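Local coordinates for VESB protease (PDB 4LK4), which probably cleaves peptide bonds as a secreted serine endopeptidase of the trypsin-like S1 family of Vibrio cholerae, at residues A55-D59 against I89-Y95; L100-I104 against S182-C186; L120-R126 against N233-R238; L132-A138 against Q156-L162. The protein carries 1 engineered substitution. All coordinates share one frame; numbering follows the deposited sequence.

Contacts 1 and 2, with centres about 12 Å apart, meet where the two barrels of the trypsin-like fold come together: His56 ND1 of contact 1 lies 2.7 Å from Asp103 OD2 of contact 2, consistent with the His-Asp pair of a catalytic triad, and Ser94 O is 2.9 Å from Asn102 ND2. Contact 3, also about 12 Å from contact 2 between centres, joins the inter-barrel linker to the turn leading into the C-terminal helix 238-243 of the protease domain; Thr183 O of contact 2 lies 2.9 Å from Asn233 N of contact 3. Contact 4 is a strand pair of the second barrel, its centre about 25 Å from that of contact 1.

Contact 1 (A55-D59 against I89-Y95); sequences AHCFD and IYRHLSY
Arg91 and Tyr95 converge on the carboxylate of Asp59, and both use the same oxygen. Tyr95 OH donates to the syn lone pair of Asp59 OD1 at 2.5 Å, with ring and carboxylate nearly coplanar. Arg91 NH2 forms a salt bridge to Asp59 OD1 at 2.8 Å from the anti side, tilted out of the carboxylate plane, with its guanidinium turned 85° from that plane. The same NH2 donates to Ala55 O at 3.0 Å, lying well above that carbonyl's plane, while Phe58 N approaches the oxygen from the opposite face. A bend at chi3 of Arg91 (104°) swings the guanidinium in between Tyr95 CD2 on one face and Phe58 O on the other.

Apolar contacts flank this polar centre. Ala55 CB sits over the middle of the Tyr95 ring, 4.0 Å from its centroid, and Ile89 CD1 lies over one face of Phe58 at 3.6 Å from the centroid, with Cys57 CB on the other face.

Farther out, the disulfide of Cys57 with Cys41 fastens the 3-10 turn of residues 56-57, whose His56 is directed through ND1 to Asp103, the usual pairing in a trypsin-like triad. Since Asp59 OD1 receives two donors, one of them cationic, its carboxylate is probably stabilised as the anion, fixing the segment just beyond His56 against the end of barrel strand 82-91.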
loop_
_atom_site.group_PDB
_atom_site.type_symbol
_atom_site.label_atom_id
_atom_site.label_comp_id
_atom_site.label_asym_id
_atom_site.label_seq_id
_atom_site.Cartn_x
_atom_site.Cartn_y
_atom_site.Cartn_z
ATOM N N ALA A 55 0.770 4.706 0.961
ATOM C CA ALA A 55 0.804 4.514 2.438
ATOM C C ALA A 55 0.291 5.715 3.205
ATOM O O ALA A 55 -0.346 5.561 4.249
ATOM C CB ALA A 55 2.190 4.162 2.927
ATOM N N HIS A 56 0.556 6.919 2.725
ATOM C CA HIS A 56 0.162 8.065 3.536
ATOM C C HIS A 56 -1.361 8.269 3.654
ATOM O O HIS A 56 -1.802 8.973 4.536
ATOM C CB HIS A 56 0.844 9.340 3.072
ATOM C CG HIS A 56 0.159 9.999 1.939
ATOM N ND1 HIS A 56 0.538 9.795 0.631
ATOM C CD2 HIS A 56 -0.868 10.881 1.910
ATOM C CE1 HIS A 56 -0.229 10.519 -0.158
ATOM N NE2 HIS A 56 -1.091 11.186 0.592
ATOM N N CYS A 57 -2.156 7.640 2.796
ATOM C CA CYS A 57 -3.617 7.578 2.983
ATOM C C CYS A 57 -4.010 7.043 4.368
ATOM O O CYS A 57 -5.141 7.253 4.828
ATOM C CB CYS A 57 -4.241 6.675 1.918
ATOM S SG CYS A 57 -4.074 7.328 0.237
ATOM N N PHE A 58 -3.103 6.316 5.021
ATOM C CA PHE A 58 -3.408 5.732 6.312
ATOM C C PHE A 58 -2.588 6.291 7.456
ATOM O O PHE A 58 -2.605 5.715 8.516
ATOM C CB PHE A 58 -3.274 4.208 6.236
ATOM C CG PHE A 58 -4.030 3.608 5.106
ATOM C CD1 PHE A 58 -5.389 3.516 5.160
ATOM C CD2 PHE A 58 -3.387 3.160 3.991
ATOM C CE1 PHE A 58 -6.107 2.990 4.131
ATOM C CE2 PHE A 58 -4.094 2.633 2.951
ATOM C CZ PHE A 58 -5.469 2.569 3.011
ATOM N N ASP A 59 -1.912 7.431 7.277
ATOM C CA ASP A 59 -1.161 8.046 8.396
ATOM C C ASP A 59 -2.014 8.077 9.669
ATOM O O ASP A 59 -1.523 7.787 10.777
ATOM C CB ASP A 59 -0.697 9.478 8.072
ATOM C CG ASP A 59 0.487 9.543 7.080
ATOM O OD1 ASP A 59 1.315 8.613 7.013
ATOM O OD2 ASP A 59 0.596 10.576 6.371
ATOM N N ILE A 89 -4.043 -3.738 6.694
ATOM C CA ILE A 89 -3.247 -2.813 5.940
ATOM C C ILE A 89 -1.753 -3.162 6.108
ATOM O O ILE A 89 -1.287 -3.398 7.214
ATOM C CB ILE A 89 -3.574 -1.371 6.356
ATOM C CG1 ILE A 89 -4.980 -1.021 5.831
ATOM C CG2 ILE A 89 -2.590 -0.383 5.726
ATOM C CD1 ILE A 89 -5.520 0.338 6.246
ATOM N N TYR A 90 -1.033 -3.245 4.990
ATOM C CA TYR A 90 0.416 -3.388 5.011
ATOM C C TYR A 90 1.012 -2.139 4.393
ATOM O O TYR A 90 0.713 -1.821 3.252
ATOM C CB TYR A 90 0.868 -4.650 4.252
ATOM C CG TYR A 90 0.123 -5.855 4.732
ATOM C CD1 TYR A 90 -1.080 -6.225 4.173
ATOM C CD2 TYR A 90 0.586 -6.585 5.786
ATOM C CE1 TYR A 90 -1.795 -7.309 4.655
ATOM C CE2 TYR A 90 -0.094 -7.685 6.248
ATOM C CZ TYR A 90 -1.297 -8.039 5.694
ATOM O OH TYR A 90 -1.978 -9.140 6.210
ATOM N N ARG A 91 1.816 -1.408 5.148
ATOM C CA ARG A 91 2.528 -0.270 4.588
ATOM C C ARG A 91 3.987 -0.597 4.450
ATOM O O ARG A 91 4.504 -1.429 5.176
ATOM C CB ARG A 91 2.392 0.922 5.512
ATOM C CG ARG A 91 0.958 1.350 5.765
ATOM C CD ARG A 91 0.923 2.209 7.016
ATOM N NE ARG A 91 0.777 3.605 6.679
ATOM C CZ ARG A 91 1.229 4.635 7.388
ATOM N NH1 ARG A 91 1.931 4.470 8.508
ATOM N NH2 ARG A 91 0.978 5.865 6.937
ATOM N N HIS A 92 4.688 0.074 3.551
ATOM C CA HIS A 92 6.107 -0.180 3.436
ATOM C C HIS A 92 6.773 0.173 4.748
ATOM O O HIS A 92 6.516 1.219 5.307
ATOM C CB HIS A 92 6.730 0.613 2.314
ATOM C CG HIS A 92 7.967 -0.021 1.776
ATOM N ND1 HIS A 92 9.182 0.085 2.408
ATOM C CD2 HIS A 92 8.174 -0.812 0.697
ATOM C CE1 HIS A 92 10.094 -0.590 1.736
ATOM N NE2 HIS A 92 9.508 -1.146 0.691
ATOM N N LEU A 93 7.621 -0.703 5.259
ATOM C CA LEU A 93 8.230 -0.481 6.562
ATOM C C LEU A 93 9.331 0.592 6.524
ATOM O O LEU A 93 9.745 1.088 7.580
ATOM C CB LEU A 93 8.738 -1.799 7.138
ATOM C CG LEU A 93 7.611 -2.759 7.554
ATOM C CD1 LEU A 93 8.224 -4.022 8.132
ATOM C CD2 LEU A 93 6.681 -2.134 8.586
ATOM N N SER A 94 9.776 0.949 5.314
ATOM C CA SER A 94 10.655 2.107 5.071
ATOM C C SER A 94 9.885 3.373 4.631
ATOM O O SER A 94 10.489 4.393 4.300
ATOM C CB SER A 94 11.751 1.744 4.051
ATOM O OG SER A 94 12.552 0.662 4.561
ATOM N N TYR A 95 8.560 3.325 4.647
ATOM C CA TYR A 95 7.760 4.536 4.435
ATOM C C TYR A 95 8.185 5.568 5.449
ATOM O O TYR A 95 8.316 5.259 6.640
ATOM C CB TYR A 95 6.270 4.253 4.589
ATOM C CG TYR A 95 5.417 5.488 4.723
ATOM C CD1 TYR A 95 5.331 6.426 3.699
ATOM C CD2 TYR A 95 4.685 5.709 5.872
ATOM C CE1 TYR A 95 4.526 7.548 3.818
ATOM C CE2 TYR A 95 3.900 6.820 6.014
ATOM C CZ TYR A 95 3.817 7.737 4.985
ATOM O OH TYR A 95 3.035 8.838 5.189
#

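Contact 2 (L100-I104 against S182-C186); sequences LLNDI and STNFC
The loop carrying Asp103, in all likelihood the aspartate of the catalytic triad, is tied by Asn102 and Leu101 to Thr183 just before strand 184-189, so that the contact bridges the two barrels beside the active site. Asn102 N donates to Thr183 OG1 at 3.0 Å, with an N-H...O angle of 141°. That hydroxyl stands opposite the backbone N of Thr183 (chi1 -177°), which directs it at the loop and leaves CG2 to meet Leu101 CD2 at 3.7 Å. Leu101 reaches this methyl with one branch, its side chain crossing that of Thr183 at about a right angle; the same CD2 lies 4.0 Å from Asn184 ND2.

Two waters complete the junction. One accepts from Asn184 ND2 at 2.9 Å and donates to Leu100 O at 2.7 Å, joining the strand's amide to the loop backbone. The other accepts from Asp103 N at 3.1 Å and is hydrogen-bonded to Thr183 OG1 as well, giving the threonine hydroxyl both a direct and a water-mediated hold on the loop. Asp103 is itself the centre of an inverse gamma turn. Outside the segments, Asn102 ND2 binds Ser94 O, while Asp103 OD2, besides its bond to His56, has a second partner in Ser216 OG.

The backbone N atoms of Asn102 and Asp103 are thus both satisfied in a buried setting, one by the threonine and one by water. Thr183 is placed as a second-shell residue and probably helps to hold the turn that carries the Asp103 carboxylate.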
loop_
_atom_site.group_PDB
_atom_site.type_symbol
_atom_site.label_atom_id
_atom_site.label_comp_id
_atom_site.label_asym_id
_atom_site.label_seq_id
_atom_site.Cartn_x
_atom_site.Cartn_y
_atom_site.Cartn_z
ATOM N N LEU A 100 7.659 11.402 2.235
ATOM C CA LEU A 100 6.857 10.409 1.550
ATOM C C LEU A 100 7.607 9.456 0.613
ATOM O O LEU A 100 7.044 9.024 -0.394
ATOM C CB LEU A 100 5.731 11.088 0.787
ATOM C CG LEU A 100 4.703 11.929 1.545
ATOM C CD1 LEU A 100 3.652 12.430 0.557
ATOM C CD2 LEU A 100 4.031 11.097 2.608
ATOM N N LEU A 101 8.842 9.098 0.931
ATOM C CA LEU A 101 9.461 7.981 0.228
ATOM C C LEU A 101 8.834 6.634 0.623
ATOM O O LEU A 101 8.357 6.442 1.730
ATOM C CB LEU A 101 10.976 7.921 0.441
ATOM C CG LEU A 101 11.807 9.163 0.083
ATOM C CD1 LEU A 101 13.279 8.881 0.351
ATOM C CD2 LEU A 101 11.619 9.626 -1.352
ATOM N N ASN A 102 8.864 5.716 -0.325
ATOM C CA ASN A 102 8.292 4.403 -0.207
ATOM C C ASN A 102 6.841 4.487 0.168
ATOM O O ASN A 102 6.375 3.764 1.035
ATOM C CB ASN A 102 9.087 3.564 0.773
ATOM C CG ASN A 102 10.566 3.660 0.516
ATOM O OD1 ASN A 102 11.043 3.404 -0.595
ATOM N ND2 ASN A 102 11.306 4.068 1.533
ATOM N N ASP A 103 6.133 5.371 -0.526
ATOM C CA ASP A 103 4.749 5.664 -0.228
ATOM C C ASP A 103 3.879 4.635 -0.908
ATOM O O ASP A 103 3.309 4.880 -1.952
ATOM C CB ASP A 103 4.396 7.068 -0.702
ATOM C CG ASP A 103 3.045 7.548 -0.204
ATOM O OD1 ASP A 103 2.473 6.943 0.730
ATOM O OD2 ASP A 103 2.556 8.566 -0.762
ATOM N N ILE A 104 3.793 3.461 -0.301
ATOM C CA ILE A 104 3.012 2.411 -0.876
ATOM C C ILE A 104 2.420 1.539 0.210
ATOM O O ILE A 104 3.024 1.351 1.259
ATOM C CB ILE A 104 3.874 1.591 -1.832
ATOM C CG1 ILE A 104 3.021 0.580 -2.601
ATOM C CG2 ILE A 104 5.019 0.912 -1.088
ATOM C CD1 ILE A 104 3.760 -0.100 -3.730
ATOM N N SER A 182 14.225 3.955 -8.763
ATOM C CA SER A 182 13.967 4.420 -7.402
ATOM C C SER A 182 12.465 4.462 -7.108
ATOM O O SER A 182 11.614 4.249 -7.991
ATOM C CB SER A 182 14.563 5.816 -7.183
ATOM O OG SER A 182 14.083 6.734 -8.166
ATOM N N THR A 183 12.188 4.778 -5.847
ATOM C CA THR A 183 10.890 4.761 -5.249
ATOM C C THR A 183 9.813 5.601 -5.943
ATOM O O THR A 183 8.630 5.299 -5.792
ATOM C CB THR A 183 10.978 5.246 -3.776
ATOM O OG1 THR A 183 9.685 5.149 -3.160
ATOM C CG2 THR A 183 11.429 6.698 -3.681
ATOM N N ASN A 184 10.185 6.687 -6.605
ATOM C CA ASN A 184 9.173 7.499 -7.228
ATOM C C ASN A 184 9.658 8.259 -8.436
ATOM O O ASN A 184 10.869 8.360 -8.679
ATOM C CB ASN A 184 8.498 8.426 -6.206
ATOM C CG ASN A 184 9.473 9.345 -5.484
ATOM O OD1 ASN A 184 10.594 9.567 -5.917
ATOM N ND2 ASN A 184 9.019 9.907 -4.381
ATOM N N PHE A 185 8.697 8.732 -9.227
ATOM C CA PHE A 185 8.974 9.525 -10.438
ATOM C C PHE A 185 7.951 10.646 -10.586
ATOM O O PHE A 185 6.962 10.700 -9.851
ATOM C CB PHE A 185 8.938 8.630 -11.690
ATOM C CG PHE A 185 7.580 8.068 -12.009
ATOM C CD1 PHE A 185 6.681 8.777 -12.774
ATOM C CD2 PHE A 185 7.207 6.818 -11.549
ATOM C CE1 PHE A 185 5.445 8.237 -13.090
ATOM C CE2 PHE A 185 5.962 6.300 -11.821
ATOM C CZ PHE A 185 5.084 7.008 -12.602
ATOM N N CYS A 186 8.181 11.496 -11.575
ATOM C CA CYS A 186 7.390 12.675 -11.823
ATOM C C CYS A 186 6.704 12.603 -13.165
ATOM O O CYS A 186 7.218 12.022 -14.116
ATOM C CB CYS A 186 8.295 13.905 -11.887
ATOM S SG CYS A 186 8.929 14.462 -10.306
HETATM O O HOH W 1 6.529 9.473 -3.019
HETATM O O HOH W 2 6.974 6.731 -3.177
#

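Contact 3 (L120-R126 against N233-R238); sequences LAGPATR and NVSYFR
Ser235 and Arg238 make the direct side-chain hydrogen bonds of this contact, each to a backbone carbonyl. Ser235 OG donates to Gly122 O at 2.8 Å and accepts from Arg126 N at 3.3 Å, inserting the hydroxyl into the turn that leads into helix 125-128. Thr125 N reaches Gly122 O from the opposite face of the carbonyl plane. Arg238 NH1 donates to Ala121 O at 2.7 Å from above that carbonyl's plane; folds at chi2 (-58°) and chi3 (-50°) curl the chain back to bring NH1 there.

In the two-barrel fold of trypsin-like proteases, residues 120-126 belong to the linker passing from the first barrel to the second, and Arg238 begins the C-terminal helix 238-243 of the protease domain.

Leu120 supplies the non-polar surface. Its CB covers one face of the Arg238 guanidinium, 3.9 Å from CZ, while its CD2 makes the apolar contact with Val234 CG1 at 4.0 Å.

Water-mediated contact lies at the other end. Arg126 NE donates to a water at 2.9 Å, which also accepts weakly from Asn233 ND2; these side chains have their main polar partners in Gln165 and Ser182, respectively.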
loop_
_atom_site.group_PDB
_atom_site.type_symbol
_atom_site.label_atom_id
_atom_site.label_comp_id
_atom_site.label_asym_id
_atom_site.label_seq_id
_atom_site.Cartn_x
_atom_site.Cartn_y
_atom_site.Cartn_z
ATOM N N LEU A 120 -0.237 -4.696 -13.508
ATOM C CA LEU A 120 0.824 -3.850 -13.009
ATOM C C LEU A 120 1.952 -3.850 -13.995
ATOM O O LEU A 120 2.143 -4.816 -14.715
ATOM C CB LEU A 120 1.320 -4.374 -11.666
ATOM C CG LEU A 120 0.375 -4.277 -10.473
ATOM C CD1 LEU A 120 1.107 -4.678 -9.204
ATOM C CD2 LEU A 120 -0.165 -2.881 -10.317
ATOM N N ALA A 121 2.704 -2.760 -14.046
ATOM C CA ALA A 121 3.864 -2.698 -14.931
ATOM C C ALA A 121 4.966 -3.684 -14.465
ATOM O O ALA A 121 5.121 -3.945 -13.273
ATOM C CB ALA A 121 4.405 -1.286 -14.974
ATOM N N GLY A 122 5.721 -4.208 -15.432
ATOM C CA GLY A 122 6.781 -5.165 -15.184
ATOM C C GLY A 122 7.937 -4.508 -14.470
ATOM O O GLY A 122 8.141 -3.305 -14.568
ATOM N N PRO A 123 8.713 -5.293 -13.739
ATOM C CA PRO A 123 9.854 -4.696 -13.022
ATOM C C PRO A 123 10.766 -3.838 -13.919
ATOM O O PRO A 123 11.310 -2.846 -13.461
ATOM C CB PRO A 123 10.632 -5.913 -12.505
ATOM C CG PRO A 123 9.714 -7.089 -12.640
ATOM C CD PRO A 123 8.639 -6.762 -13.618
ATOM N N ALA A 124 10.920 -4.213 -15.184
ATOM C CA ALA A 124 11.789 -3.476 -16.091
ATOM C C ALA A 124 11.109 -2.316 -16.842
ATOM O O ALA A 124 11.786 -1.571 -17.561
ATOM C CB ALA A 124 12.399 -4.445 -17.095
ATOM N N THR A 125 9.793 -2.154 -16.709
ATOM C CA THR A 125 9.078 -1.228 -17.581
ATOM C C THR A 125 9.433 0.256 -17.354
ATOM O O THR A 125 9.663 0.980 -18.304
ATOM C CB THR A 125 7.558 -1.401 -17.457
ATOM O OG1 THR A 125 7.199 -2.763 -17.708
ATOM C CG2 THR A 125 6.818 -0.464 -18.441
ATOM N N ARG A 126 9.485 0.703 -16.105
ATOM C CA ARG A 126 9.686 2.126 -15.814
ATOM C C ARG A 126 10.983 2.664 -16.369
ATOM O O ARG A 126 11.016 3.742 -16.963
ATOM C CB ARG A 126 9.660 2.378 -14.319
ATOM C CG ARG A 126 10.669 3.408 -13.833
ATOM C CD ARG A 126 10.004 4.725 -13.698
ATOM N NE ARG A 126 10.907 5.865 -13.533
ATOM C CZ ARG A 126 11.309 6.643 -14.527
ATOM N NH1 ARG A 126 11.008 6.343 -15.778
ATOM N NH2 ARG A 126 12.035 7.707 -14.273
ATOM N N ASN A 233 6.652 4.519 -7.741
ATOM C CA ASN A 233 7.065 3.731 -8.870
ATOM C C ASN A 233 6.721 2.228 -8.730
ATOM O O ASN A 233 7.403 1.498 -8.028
ATOM C CB ASN A 233 8.560 3.937 -9.019
ATOM C CG ASN A 233 9.165 3.112 -10.129
ATOM O OD1 ASN A 233 8.503 2.265 -10.753
ATOM N ND2 ASN A 233 10.446 3.358 -10.391
ATOM N N VAL A 234 5.675 1.769 -9.412
ATOM C CA VAL A 234 5.237 0.401 -9.255
ATOM C C VAL A 234 6.268 -0.635 -9.728
ATOM O O VAL A 234 6.384 -1.726 -9.127
ATOM C CB VAL A 234 3.883 0.172 -9.943
ATOM C CG1 VAL A 234 3.559 -1.311 -10.100
ATOM C CG2 VAL A 234 2.790 0.830 -9.143
ATOM N N SER A 235 7.016 -0.326 -10.781
ATOM C CA SER A 235 8.041 -1.275 -11.265
ATOM C C SER A 235 9.045 -1.616 -10.183
ATOM O O SER A 235 9.398 -2.772 -9.988
ATOM C CB SER A 235 8.797 -0.715 -12.442
ATOM O OG SER A 235 7.973 -0.746 -13.573
ATOM N N TYR A 236 9.473 -0.594 -9.455
ATOM C CA TYR A 236 10.509 -0.727 -8.461
ATOM C C TYR A 236 9.988 -1.541 -7.286
ATOM O O TYR A 236 10.778 -2.007 -6.474
ATOM C CB TYR A 236 10.932 0.691 -8.031
ATOM C CG TYR A 236 11.961 0.804 -6.928
ATOM C CD1 TYR A 236 13.320 0.726 -7.202
ATOM C CD2 TYR A 236 11.581 1.010 -5.633
ATOM C CE1 TYR A 236 14.279 0.830 -6.197
ATOM C CE2 TYR A 236 12.521 1.116 -4.614
ATOM C CZ TYR A 236 13.867 1.027 -4.913
ATOM O OH TYR A 236 14.790 1.143 -3.917
ATOM N N PHE A 237 8.660 -1.676 -7.171
ATOM C CA PHE A 237 8.039 -2.279 -5.988
ATOM C C PHE A 237 7.344 -3.637 -6.200
ATOM O O PHE A 237 6.673 -4.131 -5.291
ATOM C CB PHE A 237 7.084 -1.262 -5.310
ATOM C CG PHE A 237 7.797 -0.260 -4.408
ATOM C CD1 PHE A 237 8.595 -0.690 -3.364
ATOM C CD2 PHE A 237 7.673 1.102 -4.622
ATOM C CE1 PHE A 237 9.248 0.227 -2.547
ATOM C CE2 PHE A 237 8.330 2.017 -3.841
ATOM C CZ PHE A 237 9.117 1.581 -2.788
ATOM N N ARG A 238 7.546 -4.269 -7.354
ATOM C CA ARG A 238 6.856 -5.515 -7.670
ATOM C C ARG A 238 7.074 -6.613 -6.632
ATOM O O ARG A 238 6.111 -7.289 -6.245
ATOM C CB ARG A 238 7.264 -5.990 -9.055
ATOM C CG ARG A 238 6.843 -5.039 -10.173
ATOM C CD ARG A 238 5.350 -4.827 -10.165
ATOM N NE ARG A 238 4.670 -6.111 -10.111
ATOM C CZ ARG A 238 4.353 -6.848 -11.174
ATOM N NH1 ARG A 238 4.617 -6.423 -12.395
ATOM N NH2 ARG A 238 3.758 -8.020 -11.004
HETATM O O HOH W 3 11.373 6.319 -10.661
#

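Contact 4 (L132-A138 against Q156-L162); sequences LTPLTVA and QEVDVDL
The carboxylate of Asp159 lies on the same sheet face as Thr136 and meets it through OD1, the oxygen that receives Thr136 OG1 in a very short hydrogen bond of doubtful exact length. OD2, the other oxygen, is taken by Lys206 and by Ile11 N. Farther along this face the carboxylate of Asp161 has Leu132 CD2 at 3.7 Å from its OD2 and forms a salt bridge with Arg10. At the other end, Glu157 OE1 is 3.8 Å from the methyl Thr136 CG2.

The opposite face is aliphatic. Val137 CG2 packs on Val160 CG2 at 3.8 Å, and Leu135 CB approaches the same Val160 methyl at 3.9 Å. Phe185, Ile203 and Leu212 from neighbouring strands close over this side in the interior of the second barrel.

Between the faces runs an antiparallel ladder, in which Leu135 with Val160 and Val137 with Val158 are the hydrogen-bonded pairs. Leu135 N donates to Val160 O at 2.8 Å, nearly straight onto the oxygen, and Val137 N donates to Val158 O at 3.0 Å. The ladder runs on past the strand end, where Leu132 N binds Leu162 O at 2.7 Å. The strand segments are strongly twisted, their directions 141° apart.

Strand 156-162 thus alternates valines on the aliphatic face with the acids Glu157, Asp159 and Asp161 on the other. Asp161 and Asp159 hold Arg10 and Ile11, at what by analogy with trypsin zymogens is probably the activation bond, and the presence of both residues is consistent with an uncleaved precursor.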
loop_
_atom_site.group_PDB
_atom_site.type_symbol
_atom_site.label_atom_id
_atom_site.label_comp_id
_atom_site.label_asym_id
_atom_site.label_seq_id
_atom_site.Cartn_x
_atom_site.Cartn_y
_atom_site.Cartn_z
ATOM N N LEU A 132 8.438 11.956 -21.652
ATOM C CA LEU A 132 7.268 12.282 -22.469
ATOM C C LEU A 132 6.403 11.100 -22.841
ATOM O O LEU A 132 5.452 11.273 -23.552
ATOM C CB LEU A 132 7.652 13.049 -23.722
ATOM C CG LEU A 132 8.297 14.426 -23.544
ATOM C CD1 LEU A 132 8.250 15.126 -24.890
ATOM C CD2 LEU A 132 7.606 15.333 -22.555
ATOM N N THR A 133 6.726 9.903 -22.378
ATOM C CA THR A 133 5.802 8.787 -22.498
ATOM C C THR A 133 4.434 9.244 -21.956
ATOM O O THR A 133 4.340 9.727 -20.846
ATOM C CB THR A 133 6.307 7.577 -21.707
ATOM O OG1 THR A 133 7.496 7.069 -22.331
ATOM C CG2 THR A 133 5.226 6.495 -21.609
ATOM N N PRO A 134 3.377 9.149 -22.775
ATOM C CA PRO A 134 2.071 9.581 -22.306
ATOM C C PRO A 134 1.534 8.661 -21.213
ATOM O O PRO A 134 1.571 7.443 -21.376
ATOM C CB PRO A 134 1.203 9.471 -23.577
ATOM C CG PRO A 134 2.180 9.552 -24.713
ATOM C CD PRO A 134 3.360 8.806 -24.217
ATOM N N LEU A 135 1.037 9.234 -20.118
ATOM C CA LEU A 135 0.438 8.457 -19.059
ATOM C C LEU A 135 -0.920 9.037 -18.727
ATOM O O LEU A 135 -1.181 10.206 -18.994
ATOM C CB LEU A 135 1.329 8.496 -17.807
ATOM C CG LEU A 135 2.819 8.209 -18.033
ATOM C CD1 LEU A 135 3.576 8.478 -16.741
ATOM C CD2 LEU A 135 3.045 6.782 -18.466
ATOM N N THR A 136 -1.771 8.216 -18.107
ATOM C CA THR A 136 -3.079 8.631 -17.675
ATOM C C THR A 136 -3.315 8.312 -16.197
ATOM O O THR A 136 -3.148 7.181 -15.787
ATOM C CB THR A 136 -4.162 7.939 -18.516
ATOM O OG1 THR A 136 -3.883 8.112 -19.915
ATOM C CG2 THR A 136 -5.533 8.527 -18.202
ATOM N N VAL A 137 -3.755 9.331 -15.452
ATOM C CA VAL A 137 -4.062 9.286 -14.043
ATOM C C VAL A 137 -5.556 9.260 -13.862
ATOM O O VAL A 137 -6.282 9.889 -14.619
ATOM C CB VAL A 137 -3.639 10.587 -13.339
ATOM C CG1 VAL A 137 -3.737 10.415 -11.841
ATOM C CG2 VAL A 137 -2.210 10.940 -13.685
ATOM N N ALA A 138 -6.040 8.589 -12.837
ATOM C CA ALA A 138 -7.480 8.527 -12.623
ATOM C C ALA A 138 -7.805 8.673 -11.151
ATOM O O ALA A 138 -7.081 8.190 -10.292
ATOM C CB ALA A 138 -8.057 7.235 -13.175
ATOM N N GLN A 156 -12.720 11.024 -12.483
ATOM C CA GLN A 156 -12.036 11.793 -13.502
ATOM C C GLN A 156 -10.763 11.096 -14.016
ATOM O O GLN A 156 -10.163 10.252 -13.337
ATOM C CB GLN A 156 -11.581 13.117 -12.938
ATOM C CG GLN A 156 -12.625 13.951 -12.225
ATOM C CD GLN A 156 -13.583 14.509 -13.213
ATOM O OE1 GLN A 156 -13.216 15.309 -14.082
ATOM N NE2 GLN A 156 -14.792 14.008 -13.171
ATOM N N GLU A 157 -10.336 11.486 -15.211
ATOM C CA GLU A 157 -9.053 11.077 -15.739
ATOM C C GLU A 157 -8.359 12.274 -16.373
ATOM O O GLU A 157 -8.994 13.268 -16.662
ATOM C CB GLU A 157 -9.196 9.907 -16.720
ATOM C CG GLU A 157 -10.250 10.075 -17.807
ATOM C CD GLU A 157 -10.211 8.981 -18.868
ATOM O OE1 GLU A 157 -9.216 8.235 -18.896
ATOM O OE2 GLU A 157 -11.153 8.853 -19.684
ATOM N N VAL A 158 -7.048 12.195 -16.538
ATOM C CA VAL A 158 -6.294 13.225 -17.237
ATOM C C VAL A 158 -4.968 12.657 -17.737
ATOM O O VAL A 158 -4.390 11.736 -17.138
ATOM C CB VAL A 158 -6.045 14.436 -16.324
ATOM C CG1 VAL A 158 -5.177 14.054 -15.138
ATOM C CG2 VAL A 158 -5.447 15.616 -17.095
ATOM N N ASP A 159 -4.477 13.190 -18.834
ATOM C CA ASP A 159 -3.186 12.766 -19.327
ATOM C C ASP A 159 -2.080 13.640 -18.767
ATOM O O ASP A 159 -2.265 14.824 -18.525
ATOM C CB ASP A 159 -3.162 12.734 -20.844
ATOM C CG ASP A 159 -3.832 11.473 -21.410
ATOM O OD1 ASP A 159 -4.013 10.479 -20.655
ATOM O OD2 ASP A 159 -4.144 11.456 -22.621
ATOM N N VAL A 160 -0.939 13.003 -18.539
ATOM C CA VAL A 160 0.249 13.653 -18.058
ATOM C C VAL A 160 1.411 13.034 -18.795
ATOM O O VAL A 160 1.322 11.900 -19.238
ATOM C CB VAL A 160 0.426 13.427 -16.539
ATOM C CG1 VAL A 160 -0.713 14.057 -15.773
ATOM C CG2 VAL A 160 0.491 11.956 -16.200
ATOM N N ASP A 161 2.504 13.773 -18.901
ATOM C CA ASP A 161 3.747 13.275 -19.542
ATOM C C ASP A 161 4.833 12.894 -18.534
ATOM O O ASP A 161 5.091 13.634 -17.580
ATOM C CB ASP A 161 4.330 14.349 -20.456
ATOM C CG ASP A 161 3.571 14.495 -21.757
ATOM O OD1 ASP A 161 2.606 13.730 -22.002
ATOM O OD2 ASP A 161 3.952 15.388 -22.553
ATOM N N LEU A 162 5.511 11.776 -18.772
ATOM C CA LEU A 162 6.667 11.389 -17.951
ATOM C C LEU A 162 7.762 12.450 -18.059
ATOM O O LEU A 162 8.033 12.917 -19.135
ATOM C CB LEU A 162 7.198 10.027 -18.384
ATOM C CG LEU A 162 8.249 9.323 -17.514
ATOM C CD1 LEU A 162 7.854 9.179 -16.043
ATOM C CD2 LEU A 162 8.555 7.959 -18.126
#